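PDB 7DVI: AOC_like domain-containing protein from Frankia sp. Cc1.17, which catalyses exo-selective intermolecular Diels-Alder reactions on non-natural substrates and has an allene oxide cyclase-like barrel fold. Local coordinates for residues G50-E55 against Y86-F91; I73-V78 against E100-F105. One frame throughout, in Å; residues are numbered along the deposited sequence.

Both contacts belong to one closed antiparallel barrel. Each joins strands that are not direct neighbours. In interaction 1, strands 49-57 and 82-92 meet past strand 63-76. In interaction 2, strands 63-76 and 95-104 meet past strand 82-92. The contact centres are about 17 Å apart. The two meet along the pairing of strands 82-92 and 95-104, where Tyr-86 O lies 2.8 Å from Gly-101 N, a probable hydrogen bond. Tyr-86 also packs on Ala-103 and Phe-105. Interaction 1 is buried, and a bound dimethyl sulfoxide about 3 Å from the Tyr-52 side chain may mark a pocket there. Interaction 2 lies nearer the barrel rim and the second subunit.

Interaction 1: G50-E55 against Y86-F91; sequences GSYYDE and YSEDLF. With EDO (1,2-ethanediol), chain R.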
loop_
_atom_site.group_PDB
_atom_site.type_symbol
_atom_site.label_atom_id
_atom_site.label_comp_id
_atom_site.label_asym_id
_atom_site.label_seq_id
_atom_site.Cartn_x
_atom_site.Cartn_y
_atom_site.Cartn_z
ATOM N N GLY A 50 -18.541 -2.981 3.216
ATOM C CA GLY A 50 -19.490 -2.046 2.612
ATOM C C GLY A 50 -19.092 -1.781 1.174
ATOM O O GLY A 50 -17.899 -1.985 0.834
ATOM N N SER A 51 -20.054 -1.372 0.372
ATOM C CA SER A 51 -19.853 -0.930 -1.029
ATOM C C SER A 51 -20.523 0.433 -1.148
ATOM O O SER A 51 -21.573 0.697 -0.449
ATOM C CB SER A 51 -20.407 -1.912 -2.007
ATOM O OG SER A 51 -19.761 -3.178 -1.913
ATOM N N TYR A 52 -19.991 1.264 -2.033
ATOM C CA TYR A 52 -20.448 2.655 -2.156
ATOM C C TYR A 52 -20.276 3.169 -3.584
ATOM O O TYR A 52 -19.427 2.694 -4.377
ATOM C CB TYR A 52 -19.720 3.525 -1.153
ATOM C CG TYR A 52 -18.230 3.575 -1.331
ATOM C CD1 TYR A 52 -17.653 4.436 -2.240
ATOM C CD2 TYR A 52 -17.395 2.720 -0.631
ATOM C CE1 TYR A 52 -16.277 4.472 -2.429
ATOM C CE2 TYR A 52 -16.023 2.742 -0.811
ATOM C CZ TYR A 52 -15.462 3.600 -1.741
ATOM O OH TYR A 52 -14.106 3.687 -1.875
ATOM N N TYR A 53 -21.117 4.145 -3.866
ATOM C CA TYR A 53 -21.181 4.945 -5.116
ATOM C C TYR A 53 -21.344 6.393 -4.685
ATOM O O TYR A 53 -22.397 6.725 -4.060
ATOM C CB TYR A 53 -22.308 4.385 -5.985
ATOM C CG TYR A 53 -22.860 5.299 -7.058
ATOM C CD1 TYR A 53 -22.080 6.228 -7.725
ATOM C CD2 TYR A 53 -24.192 5.199 -7.416
ATOM C CE1 TYR A 53 -22.616 7.060 -8.697
ATOM C CE2 TYR A 53 -24.743 6.010 -8.390
ATOM C CZ TYR A 53 -23.953 6.945 -9.027
ATOM O OH TYR A 53 -24.520 7.705 -10.002
ATOM N N ASP A 54 -20.329 7.195 -4.965
ATOM C CA ASP A 54 -20.206 8.612 -4.547
ATOM C C ASP A 54 -20.060 9.454 -5.799
ATOM O O ASP A 54 -19.526 8.933 -6.782
ATOM C CB ASP A 54 -18.970 8.896 -3.714
ATOM C CG ASP A 54 -18.985 8.275 -2.327
ATOM O OD1 ASP A 54 -19.978 7.660 -1.995
ATOM O OD2 ASP A 54 -18.004 8.475 -1.610
ATOM N N GLU A 55 -20.559 10.687 -5.757
ATOM C CA GLU A 55 -20.163 11.717 -6.734
ATOM C C GLU A 55 -19.038 12.543 -6.137
ATOM O O GLU A 55 -18.897 12.591 -4.900
ATOM C CB GLU A 55 -21.349 12.605 -7.092
ATOM C CG GLU A 55 -22.329 11.934 -8.018
ATOM C CD GLU A 55 -23.542 12.795 -8.350
ATOM O OE1 GLU A 55 -23.749 13.840 -7.695
ATOM O OE2 GLU A 55 -24.244 12.432 -9.281
ATOM N N TYR A 86 -9.694 -0.639 1.565
ATOM C CA TYR A 86 -10.542 0.045 0.570
ATOM C C TYR A 86 -9.988 -0.238 -0.845
ATOM O O TYR A 86 -8.744 -0.301 -1.059
ATOM C CB TYR A 86 -10.520 1.556 0.796
ATOM C CG TYR A 86 -11.288 2.026 1.987
ATOM C CD1 TYR A 86 -10.720 1.984 3.253
ATOM C CD2 TYR A 86 -12.569 2.556 1.855
ATOM C CE1 TYR A 86 -11.424 2.403 4.367
ATOM C CE2 TYR A 86 -13.263 3.026 2.973
ATOM C CZ TYR A 86 -12.705 2.903 4.227
ATOM O OH TYR A 86 -13.383 3.329 5.333
ATOM N N SER A 87 -10.900 -0.442 -1.770
ATOM C CA SER A 87 -10.626 -0.566 -3.220
ATOM C C SER A 87 -11.706 0.179 -3.992
ATOM O O SER A 87 -12.911 -0.138 -3.753
ATOM C CB SER A 87 -10.602 -1.998 -3.634
ATOM O OG SER A 87 -9.921 -2.126 -4.855
ATOM N N GLU A 88 -11.298 1.036 -4.924
ATOM C CA GLU A 88 -12.276 1.773 -5.730
ATOM C C GLU A 88 -11.712 2.142 -7.122
ATOM O O GLU A 88 -10.487 2.221 -7.309
ATOM C CB GLU A 88 -12.712 3.040 -5.000
ATOM C CG GLU A 88 -11.629 4.025 -4.799
ATOM C CD GLU A 88 -11.948 5.094 -3.789
ATOM O OE1 GLU A 88 -13.114 5.610 -3.817
ATOM O OE2 GLU A 88 -10.988 5.494 -3.085
ATOM N N ASP A 89 -12.631 2.517 -7.983
ATOM C CA ASP A 89 -12.328 3.108 -9.319
ATOM C C ASP A 89 -13.064 4.451 -9.441
ATOM O O ASP A 89 -14.292 4.476 -9.221
ATOM C CB ASP A 89 -12.690 2.095 -10.376
ATOM C CG ASP A 89 -11.934 0.798 -10.170
ATOM O OD1 ASP A 89 -10.712 0.827 -10.309
ATOM O OD2 ASP A 89 -12.585 -0.212 -9.819
ATOM N N LEU A 90 -12.309 5.497 -9.781
ATOM C CA LEU A 90 -12.791 6.884 -9.983
ATOM C C LEU A 90 -12.824 7.167 -11.490
ATOM O O LEU A 90 -11.798 6.905 -12.180
ATOM C CB LEU A 90 -11.866 7.825 -9.226
ATOM C CG LEU A 90 -11.765 7.536 -7.720
ATOM C CD1 LEU A 90 -10.480 6.782 -7.392
ATOM C CD2 LEU A 90 -11.831 8.815 -6.901
ATOM N N PHE A 91 -14.014 7.501 -11.980
ATOM C CA PHE A 91 -14.299 7.832 -13.398
ATOM C C PHE A 91 -14.543 9.343 -13.440
ATOM O O PHE A 91 -15.581 9.789 -12.933
ATOM C CB PHE A 91 -15.494 6.997 -13.834
ATOM C CG PHE A 91 -15.179 5.530 -13.915
ATOM C CD1 PHE A 91 -14.669 4.968 -15.074
ATOM C CD2 PHE A 91 -15.369 4.712 -12.794
ATOM C CE1 PHE A 91 -14.377 3.615 -15.144
ATOM C CE2 PHE A 91 -15.111 3.357 -12.870
ATOM C CZ PHE A 91 -14.582 2.810 -14.028
HETATM C C1 EDO R . -16.734 4.218 4.470
HETATM O O1 EDO R . -15.478 4.507 4.995
HETATM C C2 EDO R . -16.976 4.950 3.201
HETATM O O2 EDO R . -18.356 5.040 2.844
#
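Tyr-52 reaches across to Glu-88, past the strand 63-76 that separates their own strands. The two short strand segments run in nearly the same direction, at 25°, with their axes 9.2 Å apart. Only side chains can bridge that width. The tight part is the phenol end of Tyr-52. Its OH lies 2.9 Å from Glu-88 OE1 and donates a weak hydrogen bond. OE1 sits at the ring edge, near the ring plane, and the carboxylate plane stands at 90° to the ring. Glu-88 CB also comes within 3.5 Å of Tyr-52 OH, which adds packing to the polar contact. The first torsion of Glu-88 places CG between the backbone N and the carbonyl carbon (chi1 64°). The chain then extends and brings OE1 to the phenol.

The looser part is at Tyr-86. Its CD2 is 4.2 Å from Tyr-52 OH, and the rings meet without stacking. Its own hydroxyl turns to a bound 1,2-ethanediol, which is probably from the crystallisation liquor. That contact is too short to be trusted in detail. The Tyr-86 ring also meets Trp-134 edge-to-face.

Glu-88 has further partners. OE1 is hydrogen-bonded to Thr-67 OG1. OE2 is hydrogen-bonded to Tyr-116 OH and forms a salt bridge with Arg-132 NE. The buried carboxylate thus joins side chains from several strands. Its weak bond to Tyr-52 is one of several, and Tyr-116 is the stronger partner. A buried carboxylate held by hydroxyls and a guanidinium, beside aromatic rings, is consistent with a small-molecule pocket inside the barrel.

Interaction 2: I73-V78 against E100-F105; sequences IRYKKV and EGWADF. With EDO (1,2-ethanediol), chain D; EDO (1,2-ethanediol), chain E; EDO (1,2-ethanediol), chain F; EDO (1,2-ethanediol), chain B.
Trp-102 is met from two directions by consecutive residues, Arg-74 and Tyr-75. Tyr-75 brings its edge to the face of the indole. This is a T-shaped pair, with planes at 68° and the centroid of the Tyr-75 ring 5.3 Å from that of the Trp-102 six-membered ring. The closest atoms are Tyr-75 CE1 and Trp-102 CH2, at 3.7 Å. Arg-74 comes instead to the indole edge, with CB 3.7 Å from Trp-102 CZ3. Its chain bends at chi2 and chi3. That fold brings the guanidinium back, so that Trp-102 CH2 lies over its centre, with the two planes 54° apart. Arg-74 and Tyr-75 both face Leu-83 in a classic beta bulge, which is consistent with both reaching the same indole.

Bound 1,2-ethanediols, probably from the crystallisation liquor, lie beside these side chains. One takes a nearly straight bond from Arg-74 NH1 to its O2, 2.8 Å. Another accepts from Trp-102 NE1. A third lies on the same indole face as Tyr-75 and donates to the Tyr-75 hydroxyl.

A second, buried point of contact is apolar. Ile-73 CD1 lies over one face of the Phe-105 ring, 4.3 Å from CG, where helix 105-109 starts. Pro-44 packs on both residues.

Replacing Trp-102 by alanine is likely to leave the Tyr-75 edge without its aromatic face and the Arg-74 chain freer to turn. Tyr-75 is also hydrogen-bonded to Asp-129 of the second subunit. The chemistry therefore implies an aromatic and cationic surface patch, with Tyr-75 tied to the second subunit through Asp-129.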
loop_
_atom_site.group_PDB
_atom_site.type_symbol
_atom_site.label_atom_id
_atom_site.label_comp_id
_atom_site.label_asym_id
_atom_site.label_seq_id
_atom_site.Cartn_x
_atom_site.Cartn_y
_atom_site.Cartn_z
ATOM N N ILE A 73 -13.357 -4.557 6.980
ATOM C CA ILE A 73 -12.603 -4.542 8.262
ATOM C C ILE A 73 -11.664 -5.733 8.214
ATOM O O ILE A 73 -12.167 -6.870 8.072
ATOM C CB ILE A 73 -13.572 -4.684 9.471
ATOM C CG1 ILE A 73 -14.728 -3.681 9.424
ATOM C CG2 ILE A 73 -12.770 -4.610 10.755
ATOM C CD1 ILE A 73 -14.311 -2.228 9.422
ATOM N N ARG A 74 -10.356 -5.557 8.335
ATOM C CA ARG A 74 -9.479 -6.723 8.074
ATOM C C ARG A 74 -8.803 -7.215 9.360
ATOM O O ARG A 74 -8.576 -8.415 9.493
ATOM C CB ARG A 74 -8.436 -6.378 7.001
ATOM C CG ARG A 74 -9.022 -6.297 5.599
ATOM C CD ARG A 74 -9.372 -7.668 5.054
ATOM N NE ARG A 74 -8.125 -8.350 4.757
ATOM C CZ ARG A 74 -7.343 -8.127 3.686
ATOM N NH1 ARG A 74 -7.709 -7.307 2.699
ATOM N NH2 ARG A 74 -6.167 -8.732 3.629
ATOM N N TYR A 75 -8.376 -6.333 10.211
ATOM C CA TYR A 75 -7.680 -6.744 11.458
ATOM C C TYR A 75 -7.633 -5.596 12.455
ATOM O O TYR A 75 -7.832 -4.432 12.048
ATOM C CB TYR A 75 -6.263 -7.251 11.174
ATOM C CG TYR A 75 -5.269 -6.249 10.617
ATOM C CD1 TYR A 75 -5.053 -6.108 9.251
ATOM C CD2 TYR A 75 -4.428 -5.549 11.459
ATOM C CE1 TYR A 75 -4.085 -5.252 8.747
ATOM C CE2 TYR A 75 -3.460 -4.688 10.985
ATOM C CZ TYR A 75 -3.290 -4.531 9.614
ATOM O OH TYR A 75 -2.316 -3.662 9.228
ATOM N N LYS A 76 -7.377 -5.947 13.733
ATOM C CA LYS A 76 -7.259 -4.972 14.844
ATOM C C LYS A 76 -5.851 -5.070 15.431
ATOM O O LYS A 76 -5.241 -6.149 15.460
ATOM C CB LYS A 76 -8.373 -5.176 15.878
ATOM C CG LYS A 76 -9.779 -5.056 15.317
ATOM C CD LYS A 76 -10.881 -5.177 16.358
ATOM C CE LYS A 76 -12.171 -5.767 15.816
ATOM N NZ LYS A 76 -13.274 -5.707 16.808
ATOM N N LYS A 77 -5.323 -3.935 15.808
ATOM C CA LYS A 77 -4.007 -3.888 16.450
ATOM C C LYS A 77 -4.173 -3.802 17.978
ATOM O O LYS A 77 -5.206 -3.281 18.449
ATOM C CB LYS A 77 -3.266 -2.677 15.907
ATOM C CG LYS A 77 -2.843 -2.877 14.451
ATOM C CD LYS A 77 -1.484 -2.359 14.155
ATOM C CE LYS A 77 -1.495 -0.860 14.154
ATOM N NZ LYS A 77 -0.107 -0.360 14.108
ATOM N N VAL A 78 -3.104 -4.145 18.678
ATOM C CA VAL A 78 -3.036 -4.149 20.174
ATOM C C VAL A 78 -3.410 -2.763 20.693
ATOM O O VAL A 78 -4.251 -2.676 21.565
ATOM C CB VAL A 78 -1.652 -4.591 20.682
ATOM C CG1 VAL A 78 -1.312 -5.965 20.177
ATOM C CG2 VAL A 78 -0.562 -3.638 20.277
ATOM N N GLU A 100 -6.537 1.880 -3.974
ATOM C CA GLU A 100 -6.767 0.845 -2.949
ATOM C C GLU A 100 -5.676 0.930 -1.879
ATOM O O GLU A 100 -4.493 1.313 -2.154
ATOM C CB GLU A 100 -6.898 -0.536 -3.550
ATOM C CG GLU A 100 -5.568 -1.125 -4.007
ATOM C CD GLU A 100 -5.812 -2.511 -4.519
ATOM O OE1 GLU A 100 -6.335 -2.644 -5.615
ATOM O OE2 GLU A 100 -5.581 -3.444 -3.762
ATOM N N GLY A 101 -6.083 0.593 -0.651
ATOM C CA GLY A 101 -5.123 0.472 0.456
ATOM C C GLY A 101 -5.826 0.639 1.783
ATOM O O GLY A 101 -7.036 0.385 1.852
ATOM N N TRP A 102 -5.046 1.013 2.771
ATOM C CA TRP A 102 -5.384 0.878 4.211
ATOM C C TRP A 102 -5.810 2.210 4.787
ATOM O O TRP A 102 -5.133 3.247 4.533
ATOM C CB TRP A 102 -4.173 0.372 4.978
ATOM C CG TRP A 102 -3.791 -1.023 4.649
ATOM C CD1 TRP A 102 -2.691 -1.466 3.978
ATOM C CD2 TRP A 102 -4.536 -2.192 5.017
ATOM N NE1 TRP A 102 -2.737 -2.833 3.867
ATOM C CE2 TRP A 102 -3.818 -3.309 4.553
ATOM C CE3 TRP A 102 -5.738 -2.399 5.691
ATOM C CZ2 TRP A 102 -4.269 -4.615 4.719
ATOM C CZ3 TRP A 102 -6.169 -3.697 5.873
ATOM C CH2 TRP A 102 -5.450 -4.782 5.385
ATOM N N ALA A 103 -6.816 2.125 5.657
ATOM C CA ALA A 103 -7.222 3.213 6.555
ATOM C C ALA A 103 -7.547 2.613 7.952
ATOM O O ALA A 103 -8.073 1.473 8.063
ATOM C CB ALA A 103 -8.410 3.922 5.959
ATOM N N ASP A 104 -7.211 3.368 8.969
ATOM C CA ASP A 104 -7.681 3.112 10.358
ATOM C C ASP A 104 -9.135 3.570 10.448
ATOM O O ASP A 104 -9.404 4.785 10.294
ATOM C CB ASP A 104 -6.770 3.806 11.366
ATOM C CG ASP A 104 -7.137 3.527 12.835
ATOM O OD1 ASP A 104 -8.208 2.896 13.107
ATOM O OD2 ASP A 104 -6.345 3.919 13.676
ATOM N N PHE A 105 -10.066 2.655 10.657
ATOM C CA PHE A 105 -11.505 3.014 10.793
ATOM C C PHE A 105 -11.740 4.037 11.927
ATOM O O PHE A 105 -12.685 4.857 11.810
ATOM C CB PHE A 105 -12.350 1.756 10.883
ATOM C CG PHE A 105 -13.787 1.950 10.510
ATOM C CD1 PHE A 105 -14.150 2.214 9.201
ATOM C CD2 PHE A 105 -14.785 1.841 11.464
ATOM C CE1 PHE A 105 -15.482 2.357 8.843
ATOM C CE2 PHE A 105 -16.113 1.982 11.110
ATOM C CZ PHE A 105 -16.462 2.262 9.806
HETATM C C1 EDO D . -1.036 -1.581 7.169
HETATM O O1 EDO D . -0.275 -0.487 6.780
HETATM C C2 EDO D . -0.353 -2.813 6.766
HETATM O O2 EDO D . -1.138 -3.991 6.920
HETATM C C1 EDO E . 0.210 -5.801 4.688
HETATM O O1 EDO E . -1.116 -5.840 5.150
HETATM C C2 EDO E . 0.260 -5.635 3.247
HETATM O O2 EDO E . -0.547 -4.557 2.794
HETATM C C1 EDO F . -3.462 -6.427 1.465
HETATM O O1 EDO F . -3.223 -7.723 1.928
HETATM C C2 EDO F . -4.461 -6.479 0.378
HETATM O O2 EDO F . -5.628 -7.134 0.779
HETATM C C1 EDO B . -2.449 -3.123 -6.299
HETATM O O1 EDO B . -3.378 -2.942 -7.327
HETATM C C2 EDO B . -2.372 -4.561 -5.966
HETATM O O2 EDO B . -2.092 -5.338 -7.093
#